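Positive phenol-degradative gene regulator (Ralstonia sp. E2, PDB 5FRZ) probably activates transcription of phenol-degradation genes as an ATP- and DNA-binding regulator, its N-terminal sensor part, the piece described here, binding a phenol and a zinc ion. Local coordinates at residues E127-D132 and H184-G189; E131-G136 and W152-Y157; L171-E176 and E193-G198. All coordinates share one frame; numbering follows the deposited sequence.

Interaction 1 (E127-D132 and H184-G189); sequences EFLWED and HCRILG. With ZN (zinc ion), chain C; 2MP (3,4-dimethylphenol), chain D.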
loop_
_atom_site.group_PDB
_atom_site.type_symbol
_atom_site.label_atom_id
_atom_site.label_comp_id
_atom_site.label_asym_id
_atom_site.label_seq_id
_atom_site.Cartn_x
_atom_site.Cartn_y
_atom_site.Cartn_z
ATOM N N GLU A 127 -23.447 -10.202 -7.447
ATOM C CA GLU A 127 -23.719 -8.846 -6.975
ATOM C C GLU A 127 -23.328 -8.732 -5.506
ATOM O O GLU A 127 -23.649 -9.610 -4.705
ATOM C CB GLU A 127 -25.197 -8.472 -7.162
ATOM C CG GLU A 127 -25.675 -8.548 -8.620
ATOM C CD GLU A 127 -27.156 -8.191 -8.813
ATOM O OE1 GLU A 127 -27.784 -7.669 -7.864
ATOM O OE2 GLU A 127 -27.683 -8.431 -9.928
ATOM N N PHE A 128 -22.634 -7.653 -5.151
ATOM C CA PHE A 128 -22.167 -7.494 -3.777
ATOM C C PHE A 128 -22.357 -6.076 -3.242
ATOM O O PHE A 128 -22.391 -5.108 -4.013
ATOM C CB PHE A 128 -20.685 -7.886 -3.678
ATOM C CG PHE A 128 -20.391 -9.269 -4.196
ATOM C CD1 PHE A 128 -20.295 -9.513 -5.560
ATOM C CD2 PHE A 128 -20.203 -10.326 -3.321
ATOM C CE1 PHE A 128 -20.044 -10.787 -6.042
ATOM C CE2 PHE A 128 -19.947 -11.605 -3.801
ATOM C CZ PHE A 128 -19.866 -11.829 -5.158
ATOM N N LEU A 129 -22.474 -5.972 -1.915
ATOM C CA LEU A 129 -22.392 -4.692 -1.209
ATOM C C LEU A 129 -20.971 -4.445 -0.707
ATOM O O LEU A 129 -20.319 -5.353 -0.206
ATOM C CB LEU A 129 -23.361 -4.656 -0.021
ATOM C CG LEU A 129 -24.868 -4.651 -0.297
ATOM C CD1 LEU A 129 -25.672 -4.582 1.011
ATOM C CD2 LEU A 129 -25.239 -3.484 -1.191
ATOM N N TRP A 130 -20.509 -3.213 -0.845
ATOM C CA TRP A 130 -19.260 -2.773 -0.246
ATOM C C TRP A 130 -19.566 -1.738 0.812
ATOM O O TRP A 130 -20.170 -0.698 0.522
ATOM C CB TRP A 130 -18.330 -2.167 -1.283
ATOM C CG TRP A 130 -17.457 -3.157 -2.008
ATOM C CD1 TRP A 130 -17.190 -4.451 -1.657
ATOM C CD2 TRP A 130 -16.740 -2.909 -3.212
ATOM N NE1 TRP A 130 -16.339 -5.027 -2.579
ATOM C CE2 TRP A 130 -16.048 -4.093 -3.543
ATOM C CE3 TRP A 130 -16.609 -1.795 -4.044
ATOM C CZ2 TRP A 130 -15.232 -4.187 -4.666
ATOM C CZ3 TRP A 130 -15.799 -1.899 -5.170
ATOM C CH2 TRP A 130 -15.130 -3.083 -5.468
ATOM N N GLU A 131 -19.151 -2.026 2.037
ATOM C CA GLU A 131 -19.307 -1.077 3.124
ATOM C C GLU A 131 -17.943 -0.688 3.665
ATOM O O GLU A 131 -17.040 -1.522 3.742
ATOM C CB GLU A 131 -20.187 -1.671 4.214
ATOM C CG GLU A 131 -21.634 -1.823 3.766
ATOM C CD GLU A 131 -22.517 -2.436 4.826
ATOM O OE1 GLU A 131 -22.973 -1.688 5.718
ATOM O OE2 GLU A 131 -22.757 -3.665 4.767
ATOM N N ASP A 132 -17.794 0.590 3.993
ATOM C CA ASP A 132 -16.545 1.114 4.544
ATOM C C ASP A 132 -15.384 0.944 3.570
ATOM O O ASP A 132 -14.275 0.614 3.987
ATOM C CB ASP A 132 -16.215 0.430 5.875
ATOM C CG ASP A 132 -17.115 0.900 7.010
ATOM O OD1 ASP A 132 -17.816 1.918 6.827
ATOM O OD2 ASP A 132 -17.117 0.263 8.083
ATOM N N HIS A 184 -23.134 3.690 0.381
ATOM C CA HIS A 184 -22.398 2.431 0.265
ATOM C C HIS A 184 -22.055 2.188 -1.196
ATOM O O HIS A 184 -22.533 2.904 -2.076
ATOM C CB HIS A 184 -23.221 1.276 0.828
ATOM C CG HIS A 184 -24.593 1.202 0.244
ATOM N ND1 HIS A 184 -24.858 0.636 -0.974
ATOM C CD2 HIS A 184 -25.767 1.719 0.697
ATOM C CE1 HIS A 184 -26.160 0.768 -1.245
ATOM N NE2 HIS A 184 -26.716 1.415 -0.241
ATOM N N CYS A 185 -21.229 1.177 -1.450
ATOM C CA CYS A 185 -20.909 0.777 -2.814
ATOM C C CYS A 185 -21.659 -0.502 -3.138
ATOM O O CYS A 185 -21.975 -1.287 -2.242
ATOM C CB CYS A 185 -19.400 0.570 -2.999
ATOM S SG CYS A 185 -18.303 2.005 -2.617
ATOM N N ARG A 186 -21.958 -0.691 -4.417
ATOM C CA ARG A 186 -22.594 -1.902 -4.922
ATOM C C ARG A 186 -21.984 -2.294 -6.268
ATOM O O ARG A 186 -21.823 -1.460 -7.173
ATOM C CB ARG A 186 -24.102 -1.718 -5.074
ATOM C CG ARG A 186 -24.893 -2.926 -4.605
ATOM C CD ARG A 186 -26.347 -2.911 -5.097
ATOM N NE ARG A 186 -26.997 -1.608 -4.930
ATOM C CZ ARG A 186 -27.543 -1.163 -3.796
ATOM N NH1 ARG A 186 -27.535 -1.908 -2.691
ATOM N NH2 ARG A 186 -28.111 0.036 -3.766
ATOM N N ILE A 187 -21.657 -3.573 -6.403
ATOM C CA ILE A 187 -20.916 -4.036 -7.573
ATOM C C ILE A 187 -21.589 -5.205 -8.278
ATOM O O ILE A 187 -22.351 -5.969 -7.677
ATOM C CB ILE A 187 -19.478 -4.449 -7.197
ATOM C CG1 ILE A 187 -19.483 -5.763 -6.400
ATOM C CG2 ILE A 187 -18.806 -3.340 -6.391
ATOM C CD1 ILE A 187 -18.083 -6.238 -6.007
ATOM N N LEU A 188 -21.285 -5.324 -9.564
ATOM C CA LEU A 188 -21.776 -6.405 -10.394
ATOM C C LEU A 188 -20.638 -7.000 -11.206
ATOM O O LEU A 188 -19.938 -6.288 -11.932
ATOM C CB LEU A 188 -22.886 -5.904 -11.335
ATOM C CG LEU A 188 -23.314 -6.866 -12.445
ATOM C CD1 LEU A 188 -23.918 -8.147 -11.897
ATOM C CD2 LEU A 188 -24.274 -6.169 -13.402
ATOM N N GLY A 189 -20.446 -8.306 -11.087
ATOM C CA GLY A 189 -19.437 -8.973 -11.891
ATOM C C GLY A 189 -20.027 -10.025 -12.800
ATOM O O GLY A 189 -20.854 -10.824 -12.370
HETATM ZN ZN ZN C . -17.050 2.697 -4.341
HETATM O O1 2MP D . -14.394 -7.028 -2.492
HETATM C C1 2MP D . -14.428 -8.164 -3.305
HETATM C C2 2MP D . -13.285 -8.924 -3.549
HETATM C C3 2MP D . -13.350 -10.046 -4.366
HETATM C C4 2MP D . -14.571 -10.387 -4.923
HETATM C C5 2MP D . -15.687 -9.624 -4.663
HETATM C C6 2MP D . -15.640 -8.505 -3.857
HETATM C C7 2MP D . -14.731 -11.598 -5.828
HETATM C C8 2MP D . -16.989 -10.012 -5.282
#
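W130 and I187 meet at about a right angle on the face of the sheet that looks into the ligand site. The CG2 methyl of I187 stands over the six-membered ring of W130, 3.5 Å from its centroid and 13° off the ring normal, a CH-pi contact. With chi1 at 72°, CG1 of I187 sits between backbone N and carbonyl carbon, and this branch runs toward F128, where I187 CG1 comes 3.7 Å from F128 CB. At its edge the indole donates NE1-H to O1 of 3,4-dimethylphenol over 2.8 Å. The F128 ring takes the ligand methyl C8 over the centre of one face, with C8 3.2 Å from F128 CE1. Next to W130, C185 packs its CB 3.4 Å from W130 CB and sends SG to the zinc ion, which C151, E174 and C177 complete.

These side chains are set by two antiparallel strands, 127-131 and 185-189. F128 with I187 and W130 with C185 are hydrogen-bonded pairs, each closed by two backbone bonds; the W130 N to C185 O bond of 2.8 Å is nearly straight at 175°.

On the other face L129 and R186 lie alongside each other, and L129 CD2 packs against the guanidinium at NH1; the R186 salt bridge to E176 is modelled too short to be judged closely. Farther along, L188 CD1 rests on E127 CG. Strand 109-118 flanks strand 123-131 and strand 170-176 flanks strand 185-191, so the pair forms the middle of this sensor part's four-stranded antiparallel sheet, one face of which carries both the phenol pocket and the zinc site.

Interaction 2 (E131-G136 and W152-Y157); sequences EDSFEG and WMQIGY. With 2MP (3,4-dimethylphenol), chain D.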
loop_
_atom_site.group_PDB
_atom_site.type_symbol
_atom_site.label_atom_id
_atom_site.label_comp_id
_atom_site.label_asym_id
_atom_site.label_seq_id
_atom_site.Cartn_x
_atom_site.Cartn_y
_atom_site.Cartn_z
ATOM N N GLU A 131 -19.151 -2.026 2.037
ATOM C CA GLU A 131 -19.307 -1.077 3.124
ATOM C C GLU A 131 -17.943 -0.688 3.665
ATOM O O GLU A 131 -17.040 -1.522 3.742
ATOM C CB GLU A 131 -20.187 -1.671 4.214
ATOM C CG GLU A 131 -21.634 -1.823 3.766
ATOM C CD GLU A 131 -22.517 -2.436 4.826
ATOM O OE1 GLU A 131 -22.973 -1.688 5.718
ATOM O OE2 GLU A 131 -22.757 -3.665 4.767
ATOM N N ASP A 132 -17.794 0.590 3.993
ATOM C CA ASP A 132 -16.545 1.114 4.544
ATOM C C ASP A 132 -15.384 0.944 3.570
ATOM O O ASP A 132 -14.275 0.614 3.987
ATOM C CB ASP A 132 -16.215 0.430 5.875
ATOM C CG ASP A 132 -17.115 0.900 7.010
ATOM O OD1 ASP A 132 -17.816 1.918 6.827
ATOM O OD2 ASP A 132 -17.117 0.263 8.083
ATOM N N SER A 133 -15.659 1.170 2.283
ATOM C CA SER A 133 -14.633 1.219 1.244
ATOM C C SER A 133 -13.518 2.198 1.604
ATOM O O SER A 133 -13.772 3.393 1.751
ATOM C CB SER A 133 -15.243 1.627 -0.096
ATOM O OG SER A 133 -16.081 0.611 -0.633
ATOM N N PHE A 134 -12.286 1.713 1.726
ATOM C CA PHE A 134 -11.193 2.626 2.034
ATOM C C PHE A 134 -11.061 3.609 0.896
ATOM O O PHE A 134 -10.832 4.790 1.116
ATOM C CB PHE A 134 -9.862 1.891 2.255
ATOM C CG PHE A 134 -8.990 1.825 1.023
ATOM C CD1 PHE A 134 -8.127 2.875 0.701
ATOM C CD2 PHE A 134 -9.035 0.718 0.189
ATOM C CE1 PHE A 134 -7.357 2.836 -0.435
ATOM C CE2 PHE A 134 -8.254 0.659 -0.946
ATOM C CZ PHE A 134 -7.407 1.722 -1.260
ATOM N N GLU A 135 -11.216 3.109 -0.331
ATOM C CA GLU A 135 -10.827 3.865 -1.515
ATOM C C GLU A 135 -11.819 4.985 -1.819
ATOM O O GLU A 135 -11.427 6.088 -2.223
ATOM C CB GLU A 135 -10.707 2.929 -2.714
ATOM C CG GLU A 135 -10.022 3.536 -3.888
ATOM C CD GLU A 135 -9.769 2.516 -4.999
ATOM O OE1 GLU A 135 -10.379 1.426 -4.952
ATOM O OE2 GLU A 135 -8.972 2.814 -5.920
ATOM N N GLY A 136 -13.101 4.681 -1.647
ATOM C CA GLY A 136 -14.145 5.680 -1.778
ATOM C C GLY A 136 -13.966 6.760 -0.721
ATOM O O GLY A 136 -13.979 7.955 -1.020
ATOM N N TRP A 152 -11.535 2.199 -7.780
ATOM C CA TRP A 152 -10.778 1.650 -8.900
ATOM C C TRP A 152 -9.928 0.432 -8.544
ATOM O O TRP A 152 -10.019 -0.610 -9.182
ATOM C CB TRP A 152 -9.863 2.735 -9.473
ATOM C CG TRP A 152 -10.577 4.002 -9.851
ATOM C CD1 TRP A 152 -11.875 4.129 -10.271
ATOM C CD2 TRP A 152 -10.023 5.324 -9.853
ATOM N NE1 TRP A 152 -12.162 5.453 -10.530
ATOM C CE2 TRP A 152 -11.045 6.205 -10.284
ATOM C CE3 TRP A 152 -8.772 5.848 -9.521
ATOM C CZ2 TRP A 152 -10.840 7.581 -10.398
ATOM C CZ3 TRP A 152 -8.572 7.219 -9.640
ATOM C CH2 TRP A 152 -9.602 8.066 -10.074
ATOM N N MET A 153 -9.083 0.583 -7.532
ATOM C CA MET A 153 -8.280 -0.521 -7.050
ATOM C C MET A 153 -9.144 -1.654 -6.518
ATOM O O MET A 153 -8.808 -2.827 -6.707
ATOM C CB MET A 153 -7.335 -0.043 -5.953
ATOM C CG MET A 153 -6.116 -0.935 -5.722
ATOM S SD MET A 153 -5.200 -0.267 -4.262
ATOM C CE MET A 153 -5.653 1.440 -4.390
ATOM N N GLN A 154 -10.234 -1.308 -5.826
ATOM C CA GLN A 154 -11.135 -2.328 -5.284
ATOM C C GLN A 154 -11.857 -3.113 -6.385
ATOM O O GLN A 154 -12.019 -4.333 -6.277
ATOM C CB GLN A 154 -12.156 -1.700 -4.340
ATOM C CG GLN A 154 -11.516 -0.999 -3.160
ATOM C CD GLN A 154 -12.530 -0.421 -2.155
ATOM O OE1 GLN A 154 -12.159 0.382 -1.302
ATOM N NE2 GLN A 154 -13.792 -0.840 -2.243
ATOM N N ILE A 155 -12.280 -2.424 -7.442
ATOM C CA ILE A 155 -12.919 -3.087 -8.579
ATOM C C ILE A 155 -11.946 -4.013 -9.316
ATOM O O ILE A 155 -12.287 -5.155 -9.647
ATOM C CB ILE A 155 -13.498 -2.061 -9.565
ATOM C CG1 ILE A 155 -14.904 -1.685 -9.124
ATOM C CG2 ILE A 155 -13.569 -2.644 -11.015
ATOM C CD1 ILE A 155 -15.925 -2.833 -9.286
ATOM N N GLY A 156 -10.732 -3.519 -9.564
ATOM C CA GLY A 156 -9.707 -4.303 -10.230
ATOM C C GLY A 156 -9.396 -5.601 -9.501
ATOM O O GLY A 156 -9.173 -6.636 -10.144
ATOM N N TYR A 157 -9.364 -5.540 -8.164
ATOM C CA TYR A 157 -9.171 -6.733 -7.323
ATOM C C TYR A 157 -10.246 -7.786 -7.554
ATOM O O TYR A 157 -9.921 -8.949 -7.836
ATOM C CB TYR A 157 -9.128 -6.342 -5.827
ATOM C CG TYR A 157 -8.890 -7.496 -4.858
ATOM C CD1 TYR A 157 -9.924 -8.362 -4.508
ATOM C CD2 TYR A 157 -7.641 -7.697 -4.266
ATOM C CE1 TYR A 157 -9.723 -9.394 -3.622
ATOM C CE2 TYR A 157 -7.435 -8.727 -3.362
ATOM C CZ TYR A 157 -8.477 -9.580 -3.052
ATOM O OH TYR A 157 -8.290 -10.602 -2.145
HETATM O O1 2MP D . -14.394 -7.028 -2.492
HETATM C C1 2MP D . -14.428 -8.164 -3.305
HETATM C C2 2MP D . -13.285 -8.924 -3.549
HETATM C C3 2MP D . -13.350 -10.046 -4.366
HETATM C C4 2MP D . -14.571 -10.387 -4.923
HETATM C C5 2MP D . -15.687 -9.624 -4.663
HETATM C C6 2MP D . -15.640 -8.505 -3.857
HETATM C C7 2MP D . -14.731 -11.598 -5.828
HETATM C C8 2MP D . -16.989 -10.012 -5.282
#
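Residues 131-136 leave a strand, turn at D132 and S133 and enter helix 134-143, whose first turn faces the first turn of helix 152-166, with E135 and Q154 nearest at 7.3 Å between CA atoms. E135 reaches the backbone of the other segment, Q154 both a backbone N-H and the S133 hydroxyl. The carboxylate of E135 lies against the N-terminal end of helix 152-166 and accepts two N-H groups: M153 N to E135 OE2 at 2.8 Å and Q154 N to E135 OE1 at 2.9 Å. Both oxygens use their syn lone pairs, and the chain, extended beyond CG, carries the carboxylate to the helix end. A carboxylate at the positive end of a helix dipole is probably stabilised in its charged form, and R51 of helix 44-58 adds a salt bridge to OE2.

Q154 answers with its amide. Its OE1 receives E135 N at 3.0 Å, the donor tilted 25° from the carbonyl plane, while NE2 donates to S133 OG at 3.2 Å, close to the amide plane; bonds at both ends fix the rotation of the amide. The reciprocal side-chain to backbone bonds of E135 and Q154 OE1 join two helix N-termini inside the V4R domain, beside the zinc site: the side chain of S133 is about 4 Å from the zinc ion and C151 immediately precedes W152.

F134 passes Q154 in the opposite direction, their planes 37° apart, and its ring edge receives the methyl of M153, with M153 CE 3.6 Å from F134 CZ. One turn along, Y157 presents its edge to the bound dimethylphenol, CD1 lying 3.5 Å from ligand C2, while its OH is hydrogen-bonded to D78.

Interaction 3 (L171-E176 and E193-G198); sequences LYRELE and EQWEDG. With ZN (zinc ion), chain C; 2MP (3,4-dimethylphenol), chain D.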
loop_
_atom_site.group_PDB
_atom_site.type_symbol
_atom_site.label_atom_id
_atom_site.label_comp_id
_atom_site.label_asym_id
_atom_site.label_seq_id
_atom_site.Cartn_x
_atom_site.Cartn_y
_atom_site.Cartn_z
ATOM N N LEU A 171 -15.481 -9.375 -15.568
ATOM C CA LEU A 171 -15.350 -7.954 -15.267
ATOM C C LEU A 171 -16.370 -7.512 -14.242
ATOM O O LEU A 171 -17.503 -7.985 -14.245
ATOM C CB LEU A 171 -15.508 -7.099 -16.526
ATOM C CG LEU A 171 -14.560 -7.281 -17.708
ATOM C CD1 LEU A 171 -14.919 -6.284 -18.789
ATOM C CD2 LEU A 171 -13.110 -7.110 -17.280
ATOM N N TYR A 172 -15.967 -6.573 -13.387
ATOM C CA TYR A 172 -16.867 -5.967 -12.418
ATOM C C TYR A 172 -17.110 -4.488 -12.687
ATOM O O TYR A 172 -16.245 -3.785 -13.219
ATOM C CB TYR A 172 -16.314 -6.102 -11.010
ATOM C CG TYR A 172 -16.438 -7.465 -10.415
ATOM C CD1 TYR A 172 -15.595 -8.500 -10.822
ATOM C CD2 TYR A 172 -17.371 -7.716 -9.416
ATOM C CE1 TYR A 172 -15.695 -9.741 -10.272
ATOM C CE2 TYR A 172 -17.482 -8.969 -8.854
ATOM C CZ TYR A 172 -16.637 -9.975 -9.283
ATOM O OH TYR A 172 -16.747 -11.228 -8.719
ATOM N N ARG A 173 -18.285 -4.011 -12.294
ATOM C CA ARG A 173 -18.566 -2.582 -12.351
ATOM C C ARG A 173 -19.266 -2.131 -11.073
ATOM O O ARG A 173 -20.079 -2.866 -10.501
ATOM C CB ARG A 173 -19.414 -2.244 -13.589
ATOM C CG ARG A 173 -20.167 -0.916 -13.484
ATOM C CD ARG A 173 -20.283 -0.159 -14.818
ATOM N NE ARG A 173 -21.330 0.869 -14.735
ATOM C CZ ARG A 173 -21.882 1.482 -15.786
ATOM N NH1 ARG A 173 -21.480 1.186 -17.018
ATOM N NH2 ARG A 173 -22.832 2.398 -15.603
ATOM N N GLU A 174 -18.926 -0.927 -10.611
ATOM C CA GLU A 174 -19.631 -0.305 -9.505
ATOM C C GLU A 174 -20.916 0.356 -9.981
ATOM O O GLU A 174 -20.856 1.281 -10.772
ATOM C CB GLU A 174 -18.752 0.750 -8.844
ATOM C CG GLU A 174 -17.680 0.235 -7.955
ATOM C CD GLU A 174 -17.112 1.340 -7.100
ATOM O OE1 GLU A 174 -16.260 2.099 -7.606
ATOM O OE2 GLU A 174 -17.542 1.462 -5.941
ATOM N N LEU A 175 -22.064 -0.090 -9.475
ATOM C CA LEU A 175 -23.356 0.518 -9.827
ATOM C C LEU A 175 -23.686 1.636 -8.843
ATOM O O LEU A 175 -24.551 2.480 -9.091
ATOM C CB LEU A 175 -24.466 -0.534 -9.821
ATOM C CG LEU A 175 -24.099 -1.887 -10.449
ATOM C CD1 LEU A 175 -25.278 -2.865 -10.422
ATOM C CD2 LEU A 175 -23.566 -1.717 -11.877
ATOM N N GLU A 176 -22.977 1.617 -7.721
ATOM C CA GLU A 176 -23.176 2.553 -6.635
ATOM C C GLU A 176 -21.833 2.776 -5.954
ATOM O O GLU A 176 -21.021 1.858 -5.928
ATOM C CB GLU A 176 -24.196 2.009 -5.649
ATOM C CG GLU A 176 -25.361 2.927 -5.509
ATOM C CD GLU A 176 -26.618 2.253 -5.091
ATOM O OE1 GLU A 176 -26.636 1.693 -3.973
ATOM O OE2 GLU A 176 -27.595 2.322 -5.864
ATOM N N GLU A 193 -18.300 -11.020 -22.109
ATOM C CA GLU A 193 -19.274 -10.994 -23.207
ATOM C C GLU A 193 -20.696 -10.609 -22.792
ATOM O O GLU A 193 -21.546 -10.372 -23.644
ATOM C CB GLU A 193 -19.314 -12.361 -23.897
ATOM C CG GLU A 193 -19.107 -12.310 -25.405
ATOM C CD GLU A 193 -19.089 -13.691 -26.043
ATOM O OE1 GLU A 193 -19.467 -14.663 -25.355
ATOM O OE2 GLU A 193 -18.696 -13.809 -27.226
ATOM N N GLN A 194 -20.958 -10.571 -21.491
ATOM C CA GLN A 194 -22.284 -10.229 -20.977
ATOM C C GLN A 194 -22.416 -8.748 -20.624
ATOM O O GLN A 194 -23.481 -8.300 -20.178
ATOM C CB GLN A 194 -22.609 -11.078 -19.751
ATOM C CG GLN A 194 -22.688 -12.549 -20.061
ATOM C CD GLN A 194 -23.702 -13.255 -19.198
ATOM O OE1 GLN A 194 -23.494 -13.440 -17.992
ATOM N NE2 GLN A 194 -24.826 -13.641 -19.805
ATOM N N TRP A 195 -21.324 -8.010 -20.813
ATOM C CA TRP A 195 -21.332 -6.548 -20.803
ATOM C C TRP A 195 -21.401 -6.044 -22.243
ATOM O O TRP A 195 -20.734 -6.596 -23.119
ATOM C CB TRP A 195 -20.075 -5.970 -20.137
ATOM C CG TRP A 195 -19.816 -6.367 -18.705
ATOM C CD1 TRP A 195 -18.991 -7.361 -18.271
ATOM C CD2 TRP A 195 -20.350 -5.742 -17.524
ATOM N NE1 TRP A 195 -18.995 -7.412 -16.898
ATOM C CE2 TRP A 195 -19.824 -6.436 -16.417
ATOM C CE3 TRP A 195 -21.240 -4.685 -17.301
ATOM C CZ2 TRP A 195 -20.151 -6.096 -15.097
ATOM C CZ3 TRP A 195 -21.573 -4.352 -15.988
ATOM C CH2 TRP A 195 -21.023 -5.050 -14.904
ATOM N N GLU A 196 -22.181 -4.992 -22.490
ATOM C CA GLU A 196 -22.251 -4.398 -23.828
ATOM C C GLU A 196 -21.005 -3.563 -24.135
ATOM O O GLU A 196 -20.595 -3.428 -25.289
ATOM C CB GLU A 196 -23.508 -3.531 -23.983
ATOM C CG GLU A 196 -23.669 -2.989 -25.404
ATOM C CD GLU A 196 -24.952 -2.210 -25.632
ATOM O OE1 GLU A 196 -25.721 -2.002 -24.666
ATOM O OE2 GLU A 196 -25.207 -1.842 -26.806
ATOM N N ASP A 197 -20.403 -3.012 -23.090
ATOM C CA ASP A 197 -19.234 -2.158 -23.232
ATOM C C ASP A 197 -17.965 -2.901 -22.769
ATOM O O ASP A 197 -16.895 -2.309 -22.612
ATOM C CB ASP A 197 -19.459 -0.863 -22.443
ATOM C CG ASP A 197 -18.312 0.123 -22.575
ATOM O OD1 ASP A 197 -18.078 0.633 -23.697
ATOM O OD2 ASP A 197 -17.654 0.393 -21.543
ATOM N N GLY A 198 -18.092 -4.214 -22.590
ATOM C CA GLY A 198 -17.021 -5.042 -22.053
ATOM C C GLY A 198 -15.669 -4.952 -22.738
ATOM O O GLY A 198 -14.645 -5.301 -22.149
HETATM ZN ZN ZN C . -17.050 2.697 -4.341
HETATM O O1 2MP D . -14.394 -7.028 -2.492
HETATM C C1 2MP D . -14.428 -8.164 -3.305
HETATM C C2 2MP D . -13.285 -8.924 -3.549
HETATM C C3 2MP D . -13.350 -10.046 -4.366
HETATM C C4 2MP D . -14.571 -10.387 -4.923
HETATM C C5 2MP D . -15.687 -9.624 -4.663
HETATM C C6 2MP D . -15.640 -8.505 -3.857
HETATM C C7 2MP D . -14.731 -11.598 -5.828
HETATM C C8 2MP D . -16.989 -10.012 -5.282
#
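The indole of W195 reaches from the loop after strand 185-191 to the backbone of strand 170-176, lying along L171 to R173. Its chi2 of 97° turns the ring so that the NE1 edge meets the strand. NE1 donates to L171 O at 3.1 Å, a weak bond bent to 135°; the same N-H also has K190 O as a partner, and that lysine makes a cation-pi contact with the ring.

At the pyrrole end L171 CB packs 3.9 Å from W195 CD1. From there the CD1 methyl of L171 reaches on to G198 at the start of helix 198-202, 3.5 Å from G198 O. At the benzene end R173 offers its CB, 3.5 Å from W195 CH2; the chain then bends at chi2 and takes the guanidinium away from the loop, so the arginine contributes aliphatic carbon to this packing.

Y172 and E174 point the opposite way from L171 and R173, as strand alternation requires. The Y172 OH lies 3.5 Å from ligand C7 and is hydrogen-bonded to Y124 and T162, while E174 binds the zinc ion through OE2 at 2.1 Å, sharing the metal with C151, C177 and C185. The strand thus has its ligand- and metal-binding residues on one face and the indole on the other.

Between the two segments the polar link is one weak bond amid carbon contacts; the indole N-H has its other acceptor in K190 O, so the ring is probably held by packing together with K190.

How the interactions relate
Interactions 1 and 3 draw on neighbouring strands of one antiparallel sheet, tied by backbone bonding of R186 with L175 and by W195 against L188; 1 pairs strands, 3 fastens a loop to an outer one. Interaction 2 continues from the end of strand 123-131 into the helices. Its touching residues are all buried and its bonds mainly polar, carboxylate and amide meeting backbone groups. Interaction 1 is partly buried, regular backbone pairing with an apolar inner face, and interaction 3, farthest from the chain centre, depends mostly on one indole. I155 links all three, packing on I187 and E174 from helix 152-166. All three touch the dimethylphenol, and interactions 1 and 3 each supply a zinc ligand.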